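Local atomic coordinates of pseudoperoxidase (PDB entry 5VIA), a protein that binds heme b, with a histidine and a cysteine as axial iron ligands, and may act as a peroxidase. Residues C152-A157 with V257-D262; R186-L191 with E264-Q269; E193-F198 with T251-V256; T218-Y223 with A242-L247. All blocks are in the same frame, centred on the assembly; numbering follows the deposited sequence.

Four contacts tie together one region of a mainly helical peroxidase fold. Interactions 1 and 2, their centres about 3 Å apart, form one aromatic cluster: helices 149-155 and 186-194 meet the consecutive helices 250-261 and 263-279, their segments alternating along the chain. Interaction 3 takes one helix from each, joining the 193-198 end of helix 186-194 to helix 250-261, about 10 Å from the centre of interaction 1. Interaction 4, centred about 9 Å from interaction 3, lies within its loop and sets helix 241-245 on the three-stranded sheet. Tyr187 of interaction 2 hydrogen-bonds Glu243 of interaction 4, which also holds the iron ligand His159; interactions 1, 2 and 4 thus border the heme site, while interaction 3 lies farther out.

Interaction 1 (C152-A157 with V257-D262). With HEM (protoporphyrin IX containing Fe), chain B.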
# COMPACT_ATOMS: atom_id res chain seq x y z
N CYS A 152 -11.63 -3.93 1.18
CA CYS A 152 -10.70 -4.11 0.06
C CYS A 152 -10.65 -2.85 -0.79
O CYS A 152 -9.57 -2.33 -1.11
CB CYS A 152 -11.16 -5.26 -0.84
SG CYS A 152 -11.00 -6.91 -0.11
N VAL A 153 -11.83 -2.35 -1.15
CA VAL A 153 -11.95 -1.18 -2.02
C VAL A 153 -11.40 0.06 -1.32
O VAL A 153 -10.73 0.90 -1.94
CB VAL A 153 -13.42 -0.97 -2.43
CG1 VAL A 153 -13.61 0.37 -3.15
CG2 VAL A 153 -13.89 -2.14 -3.29
N ALA A 154 -11.65 0.15 -0.02
CA ALA A 154 -11.16 1.28 0.78
C ALA A 154 -9.64 1.35 0.79
O ALA A 154 -9.05 2.44 0.85
CB ALA A 154 -11.71 1.19 2.21
N LEU A 155 -9.00 0.19 0.75
CA LEU A 155 -7.55 0.12 0.87
C LEU A 155 -6.88 0.69 -0.37
O LEU A 155 -5.75 1.19 -0.30
CB LEU A 155 -7.14 -1.33 1.08
CG LEU A 155 -5.90 -1.72 1.88
CD1 LEU A 155 -5.64 -0.82 3.12
CD2 LEU A 155 -6.08 -3.18 2.29
N LEU A 156 -7.56 0.62 -1.50
CA LEU A 156 -6.94 1.04 -2.76
C LEU A 156 -6.75 2.56 -2.89
O LEU A 156 -6.03 3.02 -3.78
CB LEU A 156 -7.66 0.43 -3.97
CG LEU A 156 -7.36 -1.06 -4.17
CD1 LEU A 156 -8.21 -1.65 -5.26
CD2 LEU A 156 -5.89 -1.30 -4.51
N ALA A 157 -7.35 3.33 -1.98
CA ALA A 157 -7.12 4.78 -1.97
C ALA A 157 -5.69 5.13 -1.59
O ALA A 157 -5.31 6.31 -1.68
CB ALA A 157 -8.07 5.47 -1.05
N VAL A 257 -18.15 4.32 -6.30
CA VAL A 257 -19.07 5.44 -6.42
C VAL A 257 -19.40 6.05 -5.05
O VAL A 257 -19.40 7.27 -4.88
CB VAL A 257 -20.38 5.01 -7.13
CG1 VAL A 257 -21.52 5.96 -6.80
CG2 VAL A 257 -20.17 4.92 -8.63
N ARG A 258 -19.67 5.18 -4.09
CA ARG A 258 -19.99 5.60 -2.73
C ARG A 258 -18.84 6.34 -2.03
O ARG A 258 -19.08 7.35 -1.36
CB ARG A 258 -20.39 4.37 -1.92
CG ARG A 258 -20.77 4.62 -0.49
CD ARG A 258 -21.71 3.52 -0.01
NE ARG A 258 -23.09 3.83 -0.36
CZ ARG A 258 -23.94 4.45 0.46
NH1 ARG A 258 -23.56 4.81 1.68
NH2 ARG A 258 -25.18 4.71 0.05
N TYR A 259 -17.61 5.84 -2.19
CA TYR A 259 -16.44 6.43 -1.55
C TYR A 259 -16.07 7.75 -2.22
O TYR A 259 -15.51 8.64 -1.59
CB TYR A 259 -15.24 5.47 -1.61
CG TYR A 259 -15.35 4.23 -0.71
CD1 TYR A 259 -16.27 4.18 0.34
CD2 TYR A 259 -14.53 3.14 -0.91
CE1 TYR A 259 -16.35 3.06 1.16
CE2 TYR A 259 -14.61 2.00 -0.09
CZ TYR A 259 -15.52 1.97 0.94
OH TYR A 259 -15.60 0.85 1.75
N ALA A 260 -16.40 7.87 -3.50
CA ALA A 260 -16.13 9.09 -4.25
C ALA A 260 -16.98 10.25 -3.72
O ALA A 260 -16.57 11.42 -3.79
CB ALA A 260 -16.41 8.88 -5.74
N ALA A 261 -18.16 9.90 -3.21
CA ALA A 261 -19.12 10.90 -2.74
C ALA A 261 -19.11 11.06 -1.22
O ALA A 261 -19.55 12.10 -0.71
CB ALA A 261 -20.52 10.53 -3.21
N ASP A 262 -18.65 10.03 -0.51
CA ASP A 262 -18.79 9.95 0.95
C ASP A 262 -17.43 9.71 1.61
O ASP A 262 -17.08 8.57 1.94
CB ASP A 262 -19.79 8.84 1.33
CG ASP A 262 -20.23 8.92 2.79
OD1 ASP A 262 -19.51 9.54 3.60
OD2 ASP A 262 -21.29 8.36 3.12
CHA HEM B . 2.22 1.85 -5.95
CHB HEM B . -0.39 -1.49 -8.34
CHC HEM B . -2.32 -2.80 -4.08
CHD HEM B . -0.27 1.02 -1.85
C1A HEM B . 1.74 1.01 -6.92
C2A HEM B . 2.25 0.93 -8.26
C3A HEM B . 1.55 0.02 -8.93
C4A HEM B . 0.54 -0.53 -8.02
CMA HEM B . 1.76 -0.40 -10.40
CAA HEM B . 3.45 1.74 -8.81
CBA HEM B . 4.68 1.02 -8.20
CGA HEM B . 5.99 1.66 -8.59
O1A HEM B . 6.30 1.68 -9.81
O2A HEM B . 6.74 2.11 -7.68
C1B HEM B . -1.14 -2.18 -7.41
C2B HEM B . -2.06 -3.26 -7.65
C3B HEM B . -2.59 -3.66 -6.48
C4B HEM B . -2.05 -2.78 -5.44
CMB HEM B . -2.34 -3.88 -9.03
CAB HEM B . -3.62 -4.81 -6.35
CBB HEM B . -3.74 -5.53 -5.23
C1C HEM B . -1.95 -1.89 -3.11
C2C HEM B . -2.38 -1.89 -1.70
C3C HEM B . -1.79 -0.83 -1.09
C4C HEM B . -1.00 -0.13 -2.09
CMC HEM B . -3.32 -2.97 -1.08
CAC HEM B . -1.83 -0.31 0.37
CBC HEM B . -2.39 -0.98 1.38
C1D HEM B . 0.59 1.62 -2.74
C2D HEM B . 1.37 2.81 -2.48
C3D HEM B . 2.15 3.07 -3.76
C4D HEM B . 1.75 2.01 -4.67
CMD HEM B . 1.41 3.63 -1.17
CAD HEM B . 3.16 4.21 -4.02
CBD HEM B . 4.51 3.66 -3.53
CGD HEM B . 5.63 4.65 -3.75
O1D HEM B . 6.82 4.26 -3.59
O2D HEM B . 5.32 5.82 -4.09
NA HEM B . 0.68 0.11 -6.80
NB HEM B . -1.17 -1.90 -6.06
NC HEM B . -1.11 -0.79 -3.30
ND HEM B . 0.83 1.18 -4.04
FE HEM B . -0.15 -0.39 -5.07
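Tyr259 of helix 250-261 reaches over to helix 149-155 and brings one side of its ring, CD2 and CE2, up to Val153 and Ala154, a small example of how one aromatic side chain can join two helices through different parts of its ring. Its CB leaves the backbone toward the other segment. With chi1 at -71°, CG stands beside the backbone N and anti to the carbonyl carbon, which carries one ring flank to the neighbouring helix. CD2 is the first ring atom to touch, 3.7 Å from Val153 CG1. CE2 comes next and does most of the work: it lies 3.6 Å from Val153 CG1, which approaches the ring obliquely, and 3.5 Å from the backbone N of Ala154, which sits at the ring edge near its plane. CE2 is also 3.8 Å from Ala154 CB, and further out CZ passes the same methyl at 4.1 Å. At the tip the hydroxyl OH touches Ala154 CB at 3.9 Å, while its hydrogen bond goes to the carbonyl oxygen of Ala150, one turn back on the same helix. The ring also meets Tyr188 and Trp266 edge-to-face. Leu155 and Leu156 belong to the heme pocket: Leu155 CG lies 3.6 Å from the vinyl carbon CBC of the heme, and Leu156 CD2 touches its meso carbon CHC. The segment therefore stands between Tyr259 and the porphyrin. No hydrogen bond crosses between the two segments. The chemistry is that of an apolar, buried seam, in which dispersion holds the ring against valine and alanine and the tyrosine hydroxyl is satisfied by a main-chain carbonyl.

Interaction 2 (R186-L191 with E264-Q269)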
# COMPACT_ATOMS: atom_id res chain seq x y z
N ARG A 186 -9.78 10.80 -3.44
CA ARG A 186 -9.70 11.34 -4.79
C ARG A 186 -9.50 10.21 -5.81
O ARG A 186 -9.94 10.32 -6.95
CB ARG A 186 -8.58 12.38 -4.90
CG ARG A 186 -8.72 13.28 -6.12
CD ARG A 186 -7.76 14.48 -6.08
NE ARG A 186 -7.60 15.02 -7.43
CZ ARG A 186 -6.76 14.51 -8.33
NH1 ARG A 186 -6.00 13.47 -8.01
NH2 ARG A 186 -6.69 15.03 -9.54
N TYR A 187 -8.84 9.15 -5.38
CA TYR A 187 -8.64 7.95 -6.19
C TYR A 187 -9.94 7.49 -6.88
O TYR A 187 -9.98 7.28 -8.10
CB TYR A 187 -8.08 6.83 -5.30
CG TYR A 187 -8.07 5.45 -5.92
CD1 TYR A 187 -7.08 5.06 -6.82
CD2 TYR A 187 -9.05 4.52 -5.58
CE1 TYR A 187 -7.08 3.77 -7.38
CE2 TYR A 187 -9.05 3.24 -6.13
CZ TYR A 187 -8.07 2.87 -7.03
OH TYR A 187 -8.09 1.61 -7.58
N TYR A 188 -11.01 7.36 -6.09
CA TYR A 188 -12.29 6.92 -6.62
C TYR A 188 -12.88 7.92 -7.61
O TYR A 188 -13.45 7.53 -8.64
CB TYR A 188 -13.27 6.70 -5.46
CG TYR A 188 -12.64 5.86 -4.39
CD1 TYR A 188 -12.41 4.51 -4.59
CD2 TYR A 188 -12.23 6.43 -3.18
CE1 TYR A 188 -11.80 3.74 -3.63
CE2 TYR A 188 -11.63 5.66 -2.20
CZ TYR A 188 -11.42 4.32 -2.43
OH TYR A 188 -10.81 3.55 -1.48
N GLN A 189 -12.75 9.20 -7.28
CA GLN A 189 -13.29 10.25 -8.13
C GLN A 189 -12.53 10.24 -9.45
O GLN A 189 -13.11 10.43 -10.52
CB GLN A 189 -13.16 11.61 -7.44
CG GLN A 189 -13.90 11.69 -6.09
CD GLN A 189 -13.56 12.93 -5.29
OE1 GLN A 189 -12.62 13.66 -5.60
NE2 GLN A 189 -14.34 13.18 -4.24
N PHE A 190 -11.22 10.01 -9.37
CA PHE A 190 -10.36 10.02 -10.55
C PHE A 190 -10.70 8.87 -11.50
O PHE A 190 -10.86 9.09 -12.71
CB PHE A 190 -8.88 9.95 -10.14
CG PHE A 190 -7.93 10.11 -11.29
CD1 PHE A 190 -7.48 11.38 -11.66
CD2 PHE A 190 -7.48 9.00 -12.00
CE1 PHE A 190 -6.61 11.52 -12.72
CE2 PHE A 190 -6.61 9.15 -13.05
CZ PHE A 190 -6.17 10.40 -13.41
N LEU A 191 -10.80 7.66 -10.96
CA LEU A 191 -11.15 6.48 -11.75
C LEU A 191 -12.46 6.67 -12.50
O LEU A 191 -12.53 6.45 -13.72
CB LEU A 191 -11.23 5.22 -10.89
CG LEU A 191 -9.93 4.65 -10.32
CD1 LEU A 191 -10.16 3.25 -9.77
CD2 LEU A 191 -8.82 4.62 -11.35
N GLU A 264 -16.37 10.50 4.55
CA GLU A 264 -16.46 10.05 5.93
C GLU A 264 -16.57 8.52 6.01
O GLU A 264 -15.89 7.87 6.82
CB GLU A 264 -17.64 10.71 6.64
CG GLU A 264 -17.84 10.24 8.07
CD GLU A 264 -19.07 10.85 8.73
OE1 GLU A 264 -19.73 11.71 8.10
OE2 GLU A 264 -19.37 10.48 9.89
N LEU A 265 -17.43 7.95 5.17
CA LEU A 265 -17.59 6.50 5.14
C LEU A 265 -16.29 5.86 4.70
O LEU A 265 -15.85 4.87 5.29
CB LEU A 265 -18.72 6.09 4.19
CG LEU A 265 -18.83 4.57 3.97
CD1 LEU A 265 -19.15 3.85 5.27
CD2 LEU A 265 -19.88 4.28 2.92
N TRP A 266 -15.66 6.42 3.67
CA TRP A 266 -14.39 5.88 3.20
C TRP A 266 -13.34 5.86 4.31
O TRP A 266 -12.64 4.85 4.47
CB TRP A 266 -13.85 6.62 1.97
CG TRP A 266 -12.40 6.24 1.75
CD1 TRP A 266 -11.93 5.08 1.20
CD2 TRP A 266 -11.25 7.00 2.14
NE1 TRP A 266 -10.55 5.09 1.21
CE2 TRP A 266 -10.11 6.26 1.78
CE3 TRP A 266 -11.08 8.25 2.75
CZ2 TRP A 266 -8.82 6.71 2.02
CZ3 TRP A 266 -9.79 8.71 2.98
CH2 TRP A 266 -8.68 7.94 2.61
N ARG A 267 -13.21 6.95 5.06
CA ARG A 267 -12.20 6.99 6.13
C ARG A 267 -12.39 5.88 7.16
O ARG A 267 -11.42 5.29 7.66
CB ARG A 267 -12.20 8.35 6.83
CG ARG A 267 -11.57 9.47 6.01
CD ARG A 267 -11.28 10.70 6.86
NE ARG A 267 -12.48 11.31 7.41
CZ ARG A 267 -13.04 12.42 6.94
NH1 ARG A 267 -12.49 13.04 5.90
NH2 ARG A 267 -14.14 12.91 7.49
N GLU A 268 -13.64 5.60 7.49
CA GLU A 268 -13.94 4.55 8.46
C GLU A 268 -13.49 3.19 7.94
O GLU A 268 -12.79 2.44 8.64
CB GLU A 268 -15.45 4.51 8.74
CG GLU A 268 -15.86 3.37 9.64
CD GLU A 268 -17.36 3.22 9.71
OE1 GLU A 268 -17.93 3.53 10.78
OE2 GLU A 268 -17.97 2.79 8.70
N GLN A 269 -13.88 2.87 6.71
CA GLN A 269 -13.54 1.59 6.09
C GLN A 269 -12.04 1.45 5.84
O GLN A 269 -11.47 0.36 5.97
CB GLN A 269 -14.34 1.44 4.79
CG GLN A 269 -15.85 1.41 5.03
CD GLN A 269 -16.26 0.19 5.84
OE1 GLN A 269 -15.76 -0.91 5.60
NE2 GLN A 269 -17.18 0.37 6.80
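The indole of Trp266 presents a face to Tyr188, whose CE2 lies over it, 3.5 Å from Trp266 CD1, while the nitrogen NE1 of that indole sits in the plane of the tyrosine ring at its edge. The two rings thus make an offset edge-to-face pair, the phenol edge directed at the five-membered ring, with centroids 5.2 Å apart and planes at 63°. One face of the Tyr188 ring carries Tyr187 CD2, offset toward the rim. The two side chains cross at about a right angle. CG of Trp266 is anti to the backbone N of that residue, chi1 166°, which brings the indole face to Tyr188 CE2. Tyr188 OH and Trp266 NE1 are 3.1 Å apart; the hydroxyl is hydrogen-bonded to Val153 O and the indole N-H to Ala154 O. The consecutive carbonyls of residues 153 and 154 thus receive side-chain donors in a buried setting. Tyr259 packs nearby and brings the aromatic side chains to three. The pair accordingly lies where helices 149-155, 186-194, 250-261 and 263-279 come together, while Phe190 and Leu191 of helix 186-194 reach on to strand 235-240.

Interaction 3 (E193-F198 with T251-V256); sequences EHERAF and TWRELV
A surface charge pair joins residues 193-198, at the end region of helix 186-194, to helix 250-261, on the flank of the peroxidase fold and away from the heme-binding residues. Glu195 supplies the carboxylate and Arg253 the guanidinium. The salt bridge is between Glu195 OE1 and Arg253 NH2, but the modelled separation is too short to be real, so the exact positions of both atoms are doubtful, and the details of their meeting are those of the model. In that model OE1 comes to the edge of the guanidinium, near its plane, and the carboxylate and guanidinium planes are 33° apart. The glutamate has CG anti to its backbone N (chi1 -172°) and runs on extended beyond it, which carries the acid straight out from the backbone toward helix 250-261. Arg253 likewise starts with CG anti to N and then bends at chi3, near -98°, which as modelled turns NH2 to the acid. Arg253 NE hydrogen-bonds the carbonyl oxygen of Leu247, and the side chain also rests against Leu192. Glu195 in turn touches Leu247. The bond from NE to the Leu247 carbonyl would limit the rotation of the guanidinium, and the opposite charges probably pair beside it, their exact geometry uncertain, at a partly exposed site where solvent could weaken the attraction.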
# COMPACT_ATOMS: atom_id res chain seq x y z
N GLU A 193 -14.00 9.42 -13.25
CA GLU A 193 -13.97 10.51 -14.22
C GLU A 193 -13.29 10.09 -15.52
O GLU A 193 -13.73 10.46 -16.60
CB GLU A 193 -13.29 11.75 -13.64
CG GLU A 193 -13.10 12.88 -14.66
CD GLU A 193 -12.76 14.21 -14.01
OE1 GLU A 193 -13.19 14.43 -12.86
OE2 GLU A 193 -12.08 15.05 -14.65
N HIS A 194 -12.23 9.29 -15.41
CA HIS A 194 -11.41 8.98 -16.58
C HIS A 194 -11.55 7.55 -17.08
O HIS A 194 -10.84 7.15 -18.00
CB HIS A 194 -9.94 9.29 -16.26
CG HIS A 194 -9.70 10.72 -15.91
ND1 HIS A 194 -9.45 11.13 -14.62
CD2 HIS A 194 -9.72 11.84 -16.67
CE1 HIS A 194 -9.29 12.45 -14.60
NE2 HIS A 194 -9.46 12.90 -15.83
N GLU A 195 -12.47 6.80 -16.48
CA GLU A 195 -12.67 5.39 -16.79
C GLU A 195 -12.63 5.06 -18.28
O GLU A 195 -11.93 4.14 -18.69
CB GLU A 195 -14.00 4.89 -16.20
CG GLU A 195 -14.18 3.38 -16.33
CD GLU A 195 -15.56 2.92 -15.92
OE1 GLU A 195 -16.39 3.77 -15.54
OE2 GLU A 195 -15.82 1.70 -16.01
N ARG A 196 -13.38 5.81 -19.08
CA ARG A 196 -13.49 5.51 -20.50
C ARG A 196 -12.36 6.07 -21.36
O ARG A 196 -12.34 5.82 -22.57
CB ARG A 196 -14.84 5.98 -21.04
CG ARG A 196 -16.01 5.14 -20.57
CD ARG A 196 -17.35 5.80 -20.90
NE ARG A 196 -17.61 6.95 -20.03
CZ ARG A 196 -18.72 7.69 -20.08
NH1 ARG A 196 -19.66 7.41 -20.97
NH2 ARG A 196 -18.88 8.71 -19.25
N ALA A 197 -11.43 6.80 -20.76
CA ALA A 197 -10.34 7.41 -21.54
C ALA A 197 -8.99 6.69 -21.37
O ALA A 197 -8.02 7.01 -22.06
CB ALA A 197 -10.19 8.89 -21.21
N PHE A 198 -8.94 5.73 -20.45
CA PHE A 198 -7.72 4.95 -20.26
C PHE A 198 -7.38 4.11 -21.49
O PHE A 198 -8.24 3.43 -22.06
CB PHE A 198 -7.84 4.08 -19.02
CG PHE A 198 -7.56 4.80 -17.72
CD1 PHE A 198 -6.26 4.93 -17.26
CD2 PHE A 198 -8.60 5.34 -16.98
CE1 PHE A 198 -6.00 5.58 -16.06
CE2 PHE A 198 -8.34 5.99 -15.78
CZ PHE A 198 -7.04 6.11 -15.33
N THR A 251 -20.94 -4.63 -7.51
CA THR A 251 -20.73 -4.33 -6.10
C THR A 251 -19.46 -3.52 -5.86
O THR A 251 -19.44 -2.62 -5.01
CB THR A 251 -20.68 -5.59 -5.24
OG1 THR A 251 -19.54 -6.37 -5.61
CG2 THR A 251 -21.94 -6.41 -5.44
N TRP A 252 -18.39 -3.84 -6.60
CA TRP A 252 -17.14 -3.09 -6.51
C TRP A 252 -17.35 -1.63 -6.91
O TRP A 252 -16.92 -0.71 -6.21
CB TRP A 252 -16.08 -3.72 -7.42
CG TRP A 252 -14.71 -3.13 -7.25
CD1 TRP A 252 -14.20 -2.00 -7.84
CD2 TRP A 252 -13.66 -3.66 -6.43
NE1 TRP A 252 -12.90 -1.79 -7.43
CE2 TRP A 252 -12.55 -2.80 -6.57
CE3 TRP A 252 -13.55 -4.78 -5.60
CZ2 TRP A 252 -11.35 -3.03 -5.90
CZ3 TRP A 252 -12.36 -5.00 -4.94
CH2 TRP A 252 -11.28 -4.14 -5.09
N ARG A 253 -18.00 -1.43 -8.06
CA ARG A 253 -18.26 -0.09 -8.57
C ARG A 253 -19.13 0.74 -7.62
O ARG A 253 -18.85 1.91 -7.40
CB ARG A 253 -18.91 -0.15 -9.95
CG ARG A 253 -19.41 1.20 -10.44
CD ARG A 253 -20.06 1.12 -11.80
NE ARG A 253 -19.13 1.51 -12.85
CZ ARG A 253 -19.00 2.75 -13.31
NH1 ARG A 253 -19.75 3.73 -12.82
NH2 ARG A 253 -18.14 3.01 -14.27
N GLU A 254 -20.18 0.14 -7.05
CA GLU A 254 -21.01 0.87 -6.10
C GLU A 254 -20.21 1.34 -4.88
O GLU A 254 -20.49 2.40 -4.33
CB GLU A 254 -22.25 0.07 -5.67
CG GLU A 254 -22.95 0.59 -4.40
CD GLU A 254 -23.58 2.00 -4.51
OE1 GLU A 254 -23.02 2.92 -5.16
OE2 GLU A 254 -24.67 2.20 -3.91
N LEU A 255 -19.20 0.57 -4.48
CA LEU A 255 -18.33 1.00 -3.40
C LEU A 255 -17.42 2.15 -3.85
O LEU A 255 -17.16 3.10 -3.09
CB LEU A 255 -17.51 -0.17 -2.85
CG LEU A 255 -18.33 -1.21 -2.05
CD1 LEU A 255 -17.60 -2.54 -1.89
CD2 LEU A 255 -18.62 -0.64 -0.70
N VAL A 256 -16.93 2.08 -5.09
CA VAL A 256 -16.11 3.16 -5.64
C VAL A 256 -16.94 4.45 -5.77
O VAL A 256 -16.50 5.53 -5.36
CB VAL A 256 -15.51 2.77 -7.00
CG1 VAL A 256 -14.93 4.01 -7.71
CG2 VAL A 256 -14.43 1.73 -6.79

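Interaction 4 (T218-Y223 with A242-L247); sequences TLRCVY and AELELL
Strand 219-224 passes beside helix 241-245 with the closest alpha carbons, those of Arg220 and Leu244, 8.7 Å apart, leaving room for side chains to fill the gap. Arg220 does most of this. Its CG is anti to the carbonyl carbon (chi1 -63°), and the chain runs extended from CG to NE across the CD1 methyl of Leu244: both CB and CD of the arginine lie 4.0 Å from that carbon. The guanidinium, its NH1 still near Leu244 CD1, reaches Glu245, whose OE2 stands at its edge, in plane. Glu245 OE2 accepts weak hydrogen bonds from Arg220 NH1 at 3.3 Å and from NH2 at 3.4 Å, as part of a salt bridge. The glutamate is bent at chi2, -58°, which turns its acid back to the arginine, and the planes of the two flat groups are 78° apart, consistent with a single oxygen taking both N-H groups. At the other end a water connects the segments, donating to Thr218 OG1 at 2.7 Å and accepting from Ala242 N at 2.9 Å. Arg220 pairs through its backbone with Val239 of strand 235-240 and Cys221 with Ala199 of strand 199-200, placing this contact on the middle strand of the three-stranded antiparallel sheet. Leu244 also packs on Leu191 of helix 186-194, and Glu243 hydrogen-bonds the iron ligand His159, which sets helix 241-245 between the sheet and the heme.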
# COMPACT_ATOMS: atom_id res chain seq x y z
N THR A 218 -0.27 -4.87 -18.62
CA THR A 218 -1.66 -4.56 -18.32
C THR A 218 -1.82 -3.13 -17.82
O THR A 218 -2.89 -2.75 -17.35
CB THR A 218 -2.23 -5.51 -17.23
OG1 THR A 218 -1.75 -5.08 -15.96
CG2 THR A 218 -1.78 -6.94 -17.49
N LEU A 219 -0.75 -2.34 -17.88
CA LEU A 219 -0.88 -0.96 -17.43
C LEU A 219 -1.68 -0.15 -18.44
O LEU A 219 -1.56 -0.36 -19.65
CB LEU A 219 0.47 -0.32 -17.17
CG LEU A 219 1.35 -0.94 -16.07
CD1 LEU A 219 2.62 -0.10 -15.89
CD2 LEU A 219 0.62 -1.08 -14.75
N ARG A 220 -2.52 0.74 -17.94
CA ARG A 220 -3.26 1.63 -18.82
C ARG A 220 -3.05 3.07 -18.38
O ARG A 220 -2.62 3.33 -17.26
CB ARG A 220 -4.75 1.27 -18.88
CG ARG A 220 -5.03 -0.12 -19.46
CD ARG A 220 -6.49 -0.26 -19.83
NE ARG A 220 -6.90 -1.64 -20.09
CZ ARG A 220 -8.07 -2.15 -19.70
NH1 ARG A 220 -8.94 -1.39 -19.04
NH2 ARG A 220 -8.38 -3.41 -19.96
N CYS A 221 -3.35 3.99 -19.28
CA CYS A 221 -2.83 5.34 -19.15
C CYS A 221 -3.81 6.40 -19.62
O CYS A 221 -4.48 6.23 -20.65
CB CYS A 221 -1.54 5.43 -19.98
SG CYS A 221 -0.73 7.02 -19.94
N VAL A 222 -3.90 7.48 -18.85
CA VAL A 222 -4.53 8.70 -19.32
C VAL A 222 -3.60 9.88 -19.04
O VAL A 222 -2.84 9.86 -18.07
CB VAL A 222 -5.92 8.94 -18.68
CG1 VAL A 222 -5.80 9.35 -17.22
CG2 VAL A 222 -6.69 9.99 -19.46
N TYR A 223 -3.63 10.88 -19.92
CA TYR A 223 -2.87 12.11 -19.71
C TYR A 223 -3.82 13.22 -19.32
O TYR A 223 -4.79 13.50 -20.03
CB TYR A 223 -2.07 12.50 -20.96
CG TYR A 223 -0.91 11.57 -21.23
CD1 TYR A 223 0.34 11.80 -20.67
CD2 TYR A 223 -1.07 10.46 -22.05
CE1 TYR A 223 1.40 10.95 -20.93
CE2 TYR A 223 -0.02 9.60 -22.31
CZ TYR A 223 1.21 9.85 -21.74
OH TYR A 223 2.26 9.00 -22.01
N ALA A 242 -6.57 -4.33 -14.38
CA ALA A 242 -7.36 -5.03 -13.36
C ALA A 242 -8.11 -4.09 -12.41
O ALA A 242 -9.25 -4.37 -12.01
CB ALA A 242 -6.49 -5.99 -12.58
N GLU A 243 -7.47 -2.99 -12.02
CA GLU A 243 -8.10 -2.00 -11.15
C GLU A 243 -9.28 -1.33 -11.86
O GLU A 243 -10.28 -0.98 -11.23
CB GLU A 243 -7.06 -0.95 -10.73
CG GLU A 243 -6.74 -0.93 -9.25
CD GLU A 243 -5.55 -0.04 -8.92
OE1 GLU A 243 -5.73 1.02 -8.28
OE2 GLU A 243 -4.42 -0.43 -9.28
N LEU A 244 -9.15 -1.14 -13.17
CA LEU A 244 -10.21 -0.55 -13.98
C LEU A 244 -11.33 -1.54 -14.29
O LEU A 244 -12.51 -1.16 -14.34
CB LEU A 244 -9.62 0.00 -15.30
CG LEU A 244 -8.62 1.14 -15.14
CD1 LEU A 244 -7.87 1.43 -16.44
CD2 LEU A 244 -9.35 2.39 -14.67
N GLU A 245 -10.98 -2.80 -14.51
CA GLU A 245 -11.98 -3.79 -14.90
C GLU A 245 -12.95 -4.05 -13.75
O GLU A 245 -14.11 -4.42 -13.98
CB GLU A 245 -11.32 -5.09 -15.37
CG GLU A 245 -10.68 -4.97 -16.76
CD GLU A 245 -11.66 -4.56 -17.85
OE1 GLU A 245 -12.66 -5.28 -18.08
OE2 GLU A 245 -11.42 -3.52 -18.50
N LEU A 246 -12.50 -3.82 -12.53
CA LEU A 246 -13.34 -3.96 -11.35
C LEU A 246 -14.47 -2.92 -11.32
O LEU A 246 -15.52 -3.15 -10.71
CB LEU A 246 -12.49 -3.90 -10.08
CG LEU A 246 -11.62 -5.15 -9.93
CD1 LEU A 246 -10.77 -5.09 -8.69
CD2 LEU A 246 -12.49 -6.40 -9.90
N LEU A 247 -14.28 -1.79 -12.01
CA LEU A 247 -15.34 -0.79 -12.18
C LEU A 247 -16.54 -1.35 -12.95
O LEU A 247 -17.60 -0.73 -12.97
CB LEU A 247 -14.80 0.47 -12.87
CG LEU A 247 -13.77 1.24 -12.05
CD1 LEU A 247 -13.26 2.46 -12.79
CD2 LEU A 247 -14.35 1.64 -10.72
O HOH W 1 -3.87 -5.36 -14.35